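Fibronectin type III domain-containing protein (Simiduia agarivorans, PDB 6P2K) probably hydrolyses beta-glucan chains such as xyloglucan as a glycoside hydrolase family 74 enzyme, this chain being its catalytic part, built from seven-bladed beta-propellers. Local coordinates at residues N373-T379 / P391-K396; W493-A497 / A542-H546; V591-R596 / A608-S614. All blocks are in the same frame, centred on the assembly; numbering follows the deposited sequence.

All three contacts lie in one chain built of antiparallel propeller sheets, in series along the sequence and without touching one another. Contacts 1 and 3 are antiparallel strand pairings, each partly buried; the centre of contact 1 is about 18 Å from the centre of the chain, that of contact 3 about 31 Å. Contact 2, with 248 Å² buried against 622 and 566 Å², is small but buried: it sets a helix against the last strand of a sheet, with no hydrogen bond between its segments, and other subunits come close. Backbone bonds therefore carry contacts 1 and 3, whereas apolar and CH-pi packing carries contact 2, whose helix also reaches a zinc shared with another subunit.

Contact 1: residues N373-T379 / P391-K396; sequences NKYSTPT and PTYKGK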
loop_
_atom_site.group_PDB
_atom_site.type_symbol
_atom_site.label_atom_id
_atom_site.label_comp_id
_atom_site.label_asym_id
_atom_site.label_seq_id
_atom_site.Cartn_x
_atom_site.Cartn_y
_atom_site.Cartn_z
ATOM N N ASN B 373 -22.573 -3.347 -32.484
ATOM C CA ASN B 373 -22.068 -1.978 -32.487
ATOM C C ASN B 373 -21.495 -1.657 -33.866
ATOM O O ASN B 373 -20.534 -2.295 -34.306
ATOM C CB ASN B 373 -21.015 -1.839 -31.381
ATOM C CG ASN B 373 -20.209 -0.542 -31.444
ATOM O OD1 ASN B 373 -20.352 0.286 -32.345
ATOM N ND2 ASN B 373 -19.339 -0.370 -30.456
ATOM N N LYS B 374 -22.081 -0.663 -34.544
ATOM C CA LYS B 374 -21.666 -0.284 -35.892
ATOM C C LYS B 374 -21.178 1.160 -35.958
ATOM O O LYS B 374 -21.270 1.805 -37.004
ATOM C CB LYS B 374 -22.804 -0.497 -36.891
ATOM C CG LYS B 374 -23.259 -1.945 -37.026
ATOM C CD LYS B 374 -22.186 -2.800 -37.690
ATOM C CE LYS B 374 -22.691 -4.213 -37.951
ATOM N NZ LYS B 374 -21.861 -4.913 -38.965
ATOM N N TYR B 375 -20.662 1.690 -34.851
ATOM C CA TYR B 375 -20.102 3.034 -34.860
ATOM C C TYR B 375 -18.692 3.123 -34.303
ATOM O O TYR B 375 -17.972 4.064 -34.664
ATOM C CB TYR B 375 -21.015 4.013 -34.095
ATOM C CG TYR B 375 -21.029 3.880 -32.583
ATOM C CD1 TYR B 375 -21.787 2.895 -31.954
ATOM C CD2 TYR B 375 -20.310 4.764 -31.784
ATOM C CE1 TYR B 375 -21.811 2.779 -30.575
ATOM C CE2 TYR B 375 -20.326 4.658 -30.403
ATOM C CZ TYR B 375 -21.080 3.667 -29.803
ATOM O OH TYR B 375 -21.099 3.570 -28.429
ATOM N N SER B 376 -18.259 2.178 -33.472
ATOM C CA SER B 376 -16.926 2.231 -32.891
ATOM C C SER B 376 -16.418 0.813 -32.688
ATOM O O SER B 376 -17.195 -0.145 -32.631
ATOM C CB SER B 376 -16.921 3.004 -31.568
ATOM O OG SER B 376 -17.884 2.486 -30.666
ATOM N N THR B 377 -15.098 0.690 -32.568
ATOM C CA THR B 377 -14.435 -0.606 -32.494
ATOM C C THR B 377 -13.648 -0.709 -31.195
ATOM O O THR B 377 -12.791 0.150 -30.930
ATOM C CB THR B 377 -13.505 -0.801 -33.692
ATOM O OG1 THR B 377 -14.231 -0.547 -34.900
ATOM C CG2 THR B 377 -12.957 -2.225 -33.722
ATOM N N PRO B 378 -13.883 -1.723 -30.368
ATOM C CA PRO B 378 -13.126 -1.839 -29.118
ATOM C C PRO B 378 -11.696 -2.278 -29.381
ATOM O O PRO B 378 -11.418 -3.044 -30.305
ATOM C CB PRO B 378 -13.895 -2.910 -28.339
ATOM C CG PRO B 378 -14.483 -3.783 -29.411
ATOM C CD PRO B 378 -14.832 -2.839 -30.548
ATOM N N THR B 379 -10.782 -1.772 -28.557
ATOM C CA THR B 379 -9.389 -2.194 -28.577
ATOM C C THR B 379 -9.107 -3.083 -27.372
ATOM O O THR B 379 -9.990 -3.393 -26.569
ATOM C CB THR B 379 -8.441 -0.993 -28.583
ATOM O OG1 THR B 379 -8.257 -0.526 -27.240
ATOM C CG2 THR B 379 -9.001 0.127 -29.439
ATOM N N PRO B 391 -13.416 -1.249 -22.525
ATOM C CA PRO B 391 -12.405 -1.025 -23.557
ATOM C C PRO B 391 -12.388 0.431 -23.992
ATOM O O PRO B 391 -13.359 1.172 -23.821
ATOM C CB PRO B 391 -12.850 -1.936 -24.709
ATOM C CG PRO B 391 -13.983 -2.770 -24.165
ATOM C CD PRO B 391 -14.573 -2.000 -23.038
ATOM N N THR B 392 -11.252 0.841 -24.548
ATOM C CA THR B 392 -11.249 2.057 -25.340
ATOM C C THR B 392 -11.739 1.732 -26.748
ATOM O O THR B 392 -11.712 0.580 -27.187
ATOM C CB THR B 392 -9.856 2.687 -25.388
ATOM O OG1 THR B 392 -8.948 1.795 -26.050
ATOM C CG2 THR B 392 -9.349 2.975 -23.979
ATOM N N TYR B 393 -12.201 2.759 -27.456
ATOM C CA TYR B 393 -12.867 2.561 -28.737
ATOM C C TYR B 393 -12.292 3.498 -29.785
ATOM O O TYR B 393 -12.107 4.693 -29.525
ATOM C CB TYR B 393 -14.378 2.783 -28.608
ATOM C CG TYR B 393 -15.092 1.677 -27.869
ATOM C CD1 TYR B 393 -15.163 1.672 -26.480
ATOM C CD2 TYR B 393 -15.687 0.630 -28.560
ATOM C CE1 TYR B 393 -15.810 0.653 -25.802
ATOM C CE2 TYR B 393 -16.336 -0.388 -27.895
ATOM C CZ TYR B 393 -16.397 -0.374 -26.517
ATOM O OH TYR B 393 -17.048 -1.393 -25.856
ATOM N N LYS B 394 -12.023 2.959 -30.971
ATOM C CA LYS B 394 -11.630 3.756 -32.122
ATOM C C LYS B 394 -12.785 3.828 -33.114
ATOM O O LYS B 394 -13.589 2.899 -33.226
ATOM C CB LYS B 394 -10.379 3.181 -32.798
ATOM C CG LYS B 394 -10.553 1.799 -33.403
ATOM C CD LYS B 394 -9.245 1.311 -34.000
ATOM C CE LYS B 394 -9.403 -0.055 -34.636
ATOM N NZ LYS B 394 -8.093 -0.586 -35.104
ATOM N N GLY B 395 -12.860 4.944 -33.834
ATOM C CA GLY B 395 -13.981 5.173 -34.720
ATOM C C GLY B 395 -13.992 4.244 -35.920
ATOM O O GLY B 395 -12.975 3.690 -36.341
ATOM N N LYS B 396 -15.186 4.078 -36.484
ATOM C CA LYS B 396 -15.381 3.267 -37.676
ATOM C C LYS B 396 -15.446 4.099 -38.949
ATOM O O LYS B 396 -15.797 3.569 -40.004
ATOM C CB LYS B 396 -16.647 2.416 -37.543
ATOM C CG LYS B 396 -16.484 1.186 -36.655
ATOM C CD LYS B 396 -17.709 0.274 -36.745
ATOM C CE LYS B 396 -17.559 -0.966 -35.875
ATOM N NZ LYS B 396 -16.499 -1.886 -36.381
HETATM O O HOH W 1 -17.992 5.767 -36.767
HETATM O O HOH W 2 -12.631 0.910 -36.605
#
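A proline sits inside the strand pairing of 373-379 with 391-396: Pro378 has no amide proton, yet it fits because its pair with Tyr393 is non-hydrogen-bonded, its CB 3.5 Å from Tyr393 CE2 and 3.9 Å from Pro391 CB. The strands run antiparallel, their axes 4.4 Å apart at the closest and 140° between their directions. Thr377 and Lys394 form the hydrogen-bonded pair, with Thr377 N to Lys394 O at 2.8 Å and Lys394 N to Thr377 O at 2.9 Å; Thr379 N adds a bond to Thr392 O at 2.9 Å. Side chains supplement this ladder, Lys396 NZ donating to Thr377 OG1 at 3.0 Å and Thr379 OG1 to Thr392 OG1 at 2.7 Å. Before Ser376 the ladder frays: Lys396 N reaches Tyr375 O only weakly at 3.3 Å, and water 1 joins the same two atoms. An Asx turn shapes the approach, Asn373 OD1 accepting from Tyr375 N at 2.9 Å and from Ser376 N at 3.0 Å. Lys374 and Lys396 both form salt bridges with Glu47, Lys374 NZ also bonds to Asn45 O, and Tyr393 OH bonds to Asp322. Asn501 of a second subunit packs on Pro378, Pro391 and Tyr393. Following the blade 336-373, and with strand 388-395 added to the edge of 431-432, this antiparallel pair is consistent with a connection between two beta-propellers.

Contact 2: residues W493-A497 / A542-H546; sequences WVELA and ALDYH. With ZN (zinc ion), chain O.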
loop_
_atom_site.group_PDB
_atom_site.type_symbol
_atom_site.label_atom_id
_atom_site.label_comp_id
_atom_site.label_asym_id
_atom_site.label_seq_id
_atom_site.Cartn_x
_atom_site.Cartn_y
_atom_site.Cartn_z
ATOM N N TRP B 493 -9.345 12.113 -12.113
ATOM C CA TRP B 493 -9.747 13.509 -11.997
ATOM C C TRP B 493 -10.088 13.854 -10.554
ATOM O O TRP B 493 -10.697 13.052 -9.842
ATOM C CB TRP B 493 -10.970 13.797 -12.873
ATOM C CG TRP B 493 -10.705 13.756 -14.340
ATOM C CD1 TRP B 493 -11.019 12.744 -15.208
ATOM C CD2 TRP B 493 -10.075 14.776 -15.123
ATOM N NE1 TRP B 493 -10.618 13.075 -16.481
ATOM C CE2 TRP B 493 -10.036 14.317 -16.455
ATOM C CE3 TRP B 493 -9.539 16.035 -14.825
ATOM C CZ2 TRP B 493 -9.478 15.069 -17.485
ATOM C CZ3 TRP B 493 -8.990 16.782 -15.852
ATOM C CH2 TRP B 493 -8.965 16.299 -17.165
ATOM N N VAL B 494 -9.711 15.062 -10.133
ATOM C CA VAL B 494 -10.168 15.641 -8.876
ATOM C C VAL B 494 -10.596 17.077 -9.141
ATOM O O VAL B 494 -10.008 17.764 -9.984
ATOM C CB VAL B 494 -9.083 15.590 -7.777
ATOM C CG1 VAL B 494 -8.729 14.148 -7.438
ATOM C CG2 VAL B 494 -7.842 16.367 -8.198
ATOM N N GLU B 495 -11.630 17.527 -8.436
ATOM C CA GLU B 495 -12.126 18.889 -8.585
ATOM C C GLU B 495 -11.391 19.817 -7.628
ATOM O O GLU B 495 -11.337 19.559 -6.421
ATOM C CB GLU B 495 -13.630 18.958 -8.324
ATOM C CG GLU B 495 -14.212 20.352 -8.539
ATOM C CD GLU B 495 -15.651 20.463 -8.089
ATOM O OE1 GLU B 495 -15.965 20.019 -6.965
ATOM O OE2 GLU B 495 -16.473 20.991 -8.864
ATOM N N LEU B 496 -10.847 20.906 -8.166
ATOM C CA LEU B 496 -10.056 21.840 -7.371
ATOM C C LEU B 496 -10.822 23.082 -6.935
ATOM O O LEU B 496 -10.538 23.614 -5.857
ATOM C CB LEU B 496 -8.810 22.276 -8.152
ATOM C CG LEU B 496 -7.677 21.246 -8.253
ATOM C CD1 LEU B 496 -6.497 21.816 -9.032
ATOM C CD2 LEU B 496 -7.237 20.786 -6.862
ATOM N N ALA B 497 -11.781 23.557 -7.727
ATOM C CA ALA B 497 -12.441 24.820 -7.413
ATOM C C ALA B 497 -13.732 24.940 -8.209
ATOM O O ALA B 497 -13.940 24.245 -9.205
ATOM C CB ALA B 497 -11.525 26.014 -7.708
ATOM N N ALA B 542 -2.054 23.750 -4.714
ATOM C CA ALA B 542 -3.486 23.482 -4.633
ATOM C C ALA B 542 -3.756 21.989 -4.504
ATOM O O ALA B 542 -4.677 21.575 -3.790
ATOM C CB ALA B 542 -4.196 24.051 -5.860
ATOM N N LEU B 543 -2.955 21.164 -5.181
ATOM C CA LEU B 543 -3.124 19.725 -5.043
ATOM C C LEU B 543 -2.623 19.231 -3.688
ATOM O O LEU B 543 -3.169 18.260 -3.152
ATOM C CB LEU B 543 -2.426 19.005 -6.196
ATOM C CG LEU B 543 -3.196 19.147 -7.516
ATOM C CD1 LEU B 543 -2.331 18.847 -8.731
ATOM C CD2 LEU B 543 -4.431 18.256 -7.508
ATOM N N ASP B 544 -1.605 19.887 -3.115
ATOM C CA ASP B 544 -1.172 19.543 -1.760
ATOM C C ASP B 544 -2.331 19.682 -0.779
ATOM O O ASP B 544 -2.587 18.783 0.030
ATOM C CB ASP B 544 0.026 20.413 -1.329
ATOM C CG ASP B 544 1.313 20.026 -2.041
ATOM O OD1 ASP B 544 1.335 18.973 -2.713
ATOM O OD2 ASP B 544 2.304 20.776 -1.923
ATOM N N TYR B 545 -3.064 20.794 -0.859
ATOM C CA TYR B 545 -4.217 20.987 0.013
ATOM C C TYR B 545 -5.317 19.980 -0.291
ATOM O O TYR B 545 -5.941 19.439 0.629
ATOM C CB TYR B 545 -4.760 22.411 -0.127
ATOM C CG TYR B 545 -4.051 23.425 0.732
ATOM C CD1 TYR B 545 -2.727 23.766 0.485
ATOM C CD2 TYR B 545 -4.705 24.048 1.789
ATOM C CE1 TYR B 545 -2.072 24.695 1.266
ATOM C CE2 TYR B 545 -4.055 24.979 2.576
ATOM C CZ TYR B 545 -2.738 25.298 2.308
ATOM O OH TYR B 545 -2.084 26.225 3.083
ATOM N N HIS B 546 -5.574 19.720 -1.576
ATOM C CA HIS B 546 -6.664 18.818 -1.931
ATOM C C HIS B 546 -6.424 17.418 -1.386
ATOM O O HIS B 546 -7.355 16.766 -0.897
ATOM C CB HIS B 546 -6.852 18.763 -3.446
ATOM C CG HIS B 546 -7.840 17.724 -3.879
ATOM N ND1 HIS B 546 -7.502 16.397 -4.042
ATOM C CD2 HIS B 546 -9.164 17.812 -4.148
ATOM C CE1 HIS B 546 -8.573 15.714 -4.405
ATOM N NE2 HIS B 546 -9.593 16.550 -4.480
HETATM ZN ZN ZN O . 2.417 21.916 0.011
HETATM O O HOH W 3 4.189 22.773 -0.228
HETATM O O HOH W 4 0.892 23.313 0.546
#
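Leu496, His546 and Val494 bury the most surface here, 67, 65 and 45 Å² respectively, and with Leu543 they form a small hydrophobic patch between strand 493-496 and the helix through 542-546. The two axes stay 9.6 Å apart at the closest and make an angle of 102°, so the helix lies nearly across the strand and side chains must fill the gap. His546, chi1 in the t well, brings its ring to the strand: Val494 CG2 sits over one face, 4.1 Å from the ring centroid and 17° off the normal, a CH-pi contact, while Val494 CB comes within 3.4 Å of His546 CE1. Leu496 leaves the strand sideways, but its end turns in, placing CD2 3.8 Å from Leu543 CD2 and 4.0 Å from His546 CB. Val494 CG2 completes the patch at 4.0 Å from Leu543 CD2. No hydrogen bond crosses; the helix is held by its own backbone, as in His546 N to Ala542 O at 3.0 Å, and His546 NE2 bonds instead to Glu389 of a fourth subunit. Asp544 points elsewhere, its OD2 binding zinc at 2.2 Å together with two waters and Asp544 of a third subunit, a metal site between chains. A classic beta bulge ends the strand, where Leu496 and Ala497 face Leu479. Helix 539-547 leads from strand 532-536 to strand 555-559 and leans on strand 493-496, the outermost strand of the preceding sheet (447-456, 459-467, 478-483, 493-496).

Contact 3: residues V591-R596 / A608-S614; sequences VQGVWR and AQVLASS
A beta hairpin with a classic bulge joins strand 593-599 to strand 605-615, the third and fourth strands of a sheet that begins with 567-575 and 582-588, consistent with a propeller blade. The strands are antiparallel, with axes 4.4 Å apart at the closest and 140° between their directions. Val591 precedes the strand, and its O accepts from Trp595 NE1 at 3.2 Å. Gln592 O accepts at 2.7 Å from NE2 of Gln609, whose chi1 and chi2 are both t; water 5 donates to Gln592 O at 3.1 Å and to Ser613 O at 2.6 Å. Gly593, at phi 125° and psi -176°, brings its CA to 3.2 Å from Leu611 O and from Ser613 OG; a CB there would clash with Leu611 O. Opposite it, an inverse gamma turn centred on Ala612 (phi -85°, psi 65°) has a weak Ser613 N to Leu611 O bond of 2.9 Å. Val594 faces the bulge: its O receives Val610 N at 2.8 Å and Leu611 N at 3.3 Å, while its N gives a weak bond to Leu611 O at 3.1 Å. Val610, at phi -121° and psi -5°, is the extra residue that shifts the register by one. Trp595 (chi1 -81°, chi2 69°) then pairs with Gln609 without hydrogen bonds, on the opposite face from Val594. Arg596 makes the last pair of the segment, a hydrogen-bonded one, with Arg596 N to Ala608 O at 2.8 Å and Ala608 N to Arg596 O at 2.9 Å. Over the Trp595 five-membered ring, Gln609 CB makes a CH-pi contact 4.0 Å from the centroid.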
loop_
_atom_site.group_PDB
_atom_site.type_symbol
_atom_site.label_atom_id
_atom_site.label_comp_id
_atom_site.label_asym_id
_atom_site.label_seq_id
_atom_site.Cartn_x
_atom_site.Cartn_y
_atom_site.Cartn_z
ATOM N N VAL B 591 -17.656 44.912 -22.019
ATOM C CA VAL B 591 -16.765 45.610 -22.937
ATOM C C VAL B 591 -15.920 44.557 -23.647
ATOM O O VAL B 591 -15.063 43.918 -23.031
ATOM C CB VAL B 591 -15.887 46.635 -22.207
ATOM C CG1 VAL B 591 -14.978 47.346 -23.196
ATOM C CG2 VAL B 591 -16.752 47.645 -21.464
ATOM N N GLN B 592 -16.164 44.376 -24.941
ATOM C CA GLN B 592 -15.503 43.333 -25.705
ATOM C C GLN B 592 -14.142 43.810 -26.204
ATOM O O GLN B 592 -13.805 44.995 -26.147
ATOM C CB GLN B 592 -16.379 42.906 -26.879
ATOM C CG GLN B 592 -17.676 42.229 -26.466
ATOM C CD GLN B 592 -18.379 41.561 -27.625
ATOM O OE1 GLN B 592 -17.837 40.656 -28.257
ATOM N NE2 GLN B 592 -19.594 42.006 -27.912
ATOM N N GLY B 593 -13.357 42.865 -26.709
ATOM C CA GLY B 593 -12.084 43.157 -27.328
ATOM C C GLY B 593 -10.956 42.383 -26.688
ATOM O O GLY B 593 -11.152 41.549 -25.805
ATOM N N VAL B 594 -9.747 42.668 -27.160
ATOM C CA VAL B 594 -8.544 42.093 -26.566
ATOM C C VAL B 594 -8.161 42.928 -25.352
ATOM O O VAL B 594 -7.970 44.144 -25.452
ATOM C CB VAL B 594 -7.392 42.029 -27.580
ATOM C CG1 VAL B 594 -6.159 41.414 -26.932
ATOM C CG2 VAL B 594 -7.809 41.233 -28.806
ATOM N N TRP B 595 -8.065 42.278 -24.198
ATOM C CA TRP B 595 -7.686 42.927 -22.955
ATOM C C TRP B 595 -6.296 42.458 -22.540
ATOM O O TRP B 595 -5.873 41.349 -22.877
ATOM C CB TRP B 595 -8.700 42.615 -21.849
ATOM C CG TRP B 595 -9.930 43.464 -21.900
ATOM C CD1 TRP B 595 -10.914 43.425 -22.843
ATOM C CD2 TRP B 595 -10.314 44.475 -20.958
ATOM N NE1 TRP B 595 -11.887 44.354 -22.549
ATOM C CE2 TRP B 595 -11.542 45.011 -21.398
ATOM C CE3 TRP B 595 -9.738 44.975 -19.785
ATOM C CZ2 TRP B 595 -12.201 46.031 -20.711
ATOM C CZ3 TRP B 595 -10.394 45.987 -19.102
ATOM C CH2 TRP B 595 -11.614 46.503 -19.567
ATOM N N ARG B 596 -5.586 43.311 -21.806
ATOM C CA ARG B 596 -4.254 42.983 -21.315
ATOM C C ARG B 596 -4.172 43.300 -19.831
ATOM O O ARG B 596 -4.514 44.410 -19.411
ATOM C CB ARG B 596 -3.177 43.753 -22.075
ATOM C CG ARG B 596 -1.773 43.573 -21.522
ATOM C CD ARG B 596 -0.839 44.592 -22.160
ATOM N NE ARG B 596 0.557 44.443 -21.764
ATOM C CZ ARG B 596 1.100 45.012 -20.691
ATOM N NH1 ARG B 596 0.360 45.769 -19.889
ATOM N NH2 ARG B 596 2.385 44.827 -20.420
ATOM N N ALA B 608 -6.562 46.460 -19.003
ATOM C CA ALA B 608 -7.069 47.459 -19.930
ATOM C C ALA B 608 -7.327 46.811 -21.280
ATOM O O ALA B 608 -6.666 45.840 -21.660
ATOM C CB ALA B 608 -6.100 48.637 -20.087
ATOM N N GLN B 609 -8.310 47.354 -21.991
ATOM C CA GLN B 609 -8.553 46.960 -23.370
ATOM C C GLN B 609 -7.454 47.525 -24.262
ATOM O O GLN B 609 -7.060 48.684 -24.120
ATOM C CB GLN B 609 -9.925 47.465 -23.818
ATOM C CG GLN B 609 -10.324 47.106 -25.242
ATOM C CD GLN B 609 -11.461 47.977 -25.752
ATOM O OE1 GLN B 609 -11.292 49.177 -25.935
ATOM N NE2 GLN B 609 -12.626 47.376 -25.969
ATOM N N VAL B 610 -6.941 46.698 -25.173
ATOM C CA VAL B 610 -5.914 47.132 -26.115
ATOM C C VAL B 610 -6.344 46.974 -27.564
ATOM O O VAL B 610 -5.609 47.391 -28.464
ATOM C CB VAL B 610 -4.572 46.408 -25.875
ATOM C CG1 VAL B 610 -4.013 46.769 -24.506
ATOM C CG2 VAL B 610 -4.735 44.904 -26.017
ATOM N N LEU B 611 -7.510 46.386 -27.819
ATOM C CA LEU B 611 -8.077 46.344 -29.161
ATOM C C LEU B 611 -9.593 46.359 -29.037
ATOM O O LEU B 611 -10.164 45.530 -28.325
ATOM C CB LEU B 611 -7.617 45.099 -29.930
ATOM C CG LEU B 611 -8.074 45.048 -31.394
ATOM C CD1 LEU B 611 -7.367 46.119 -32.222
ATOM C CD2 LEU B 611 -7.859 43.670 -31.995
ATOM N N ALA B 612 -10.239 47.295 -29.727
ATOM C CA ALA B 612 -11.697 47.400 -29.693
ATOM C C ALA B 612 -12.301 46.445 -30.725
ATOM O O ALA B 612 -12.927 46.843 -31.708
ATOM C CB ALA B 612 -12.135 48.839 -29.936
ATOM N N SER B 613 -12.086 45.154 -30.482
ATOM C CA SER B 613 -12.625 44.093 -31.315
ATOM C C SER B 613 -13.926 43.573 -30.700
ATOM O O SER B 613 -14.391 44.060 -29.665
ATOM C CB SER B 613 -11.597 42.970 -31.485
ATOM O OG SER B 613 -10.950 42.688 -30.257
ATOM N N SER B 614 -14.526 42.582 -31.358
ATOM C CA SER B 614 -15.753 41.971 -30.863
ATOM C C SER B 614 -15.992 40.658 -31.599
ATOM O O SER B 614 -15.310 40.330 -32.572
ATOM C CB SER B 614 -16.950 42.914 -31.023
ATOM O OG SER B 614 -17.156 43.248 -32.384
HETATM O O HOH W 5 -15.052 46.403 -28.643
#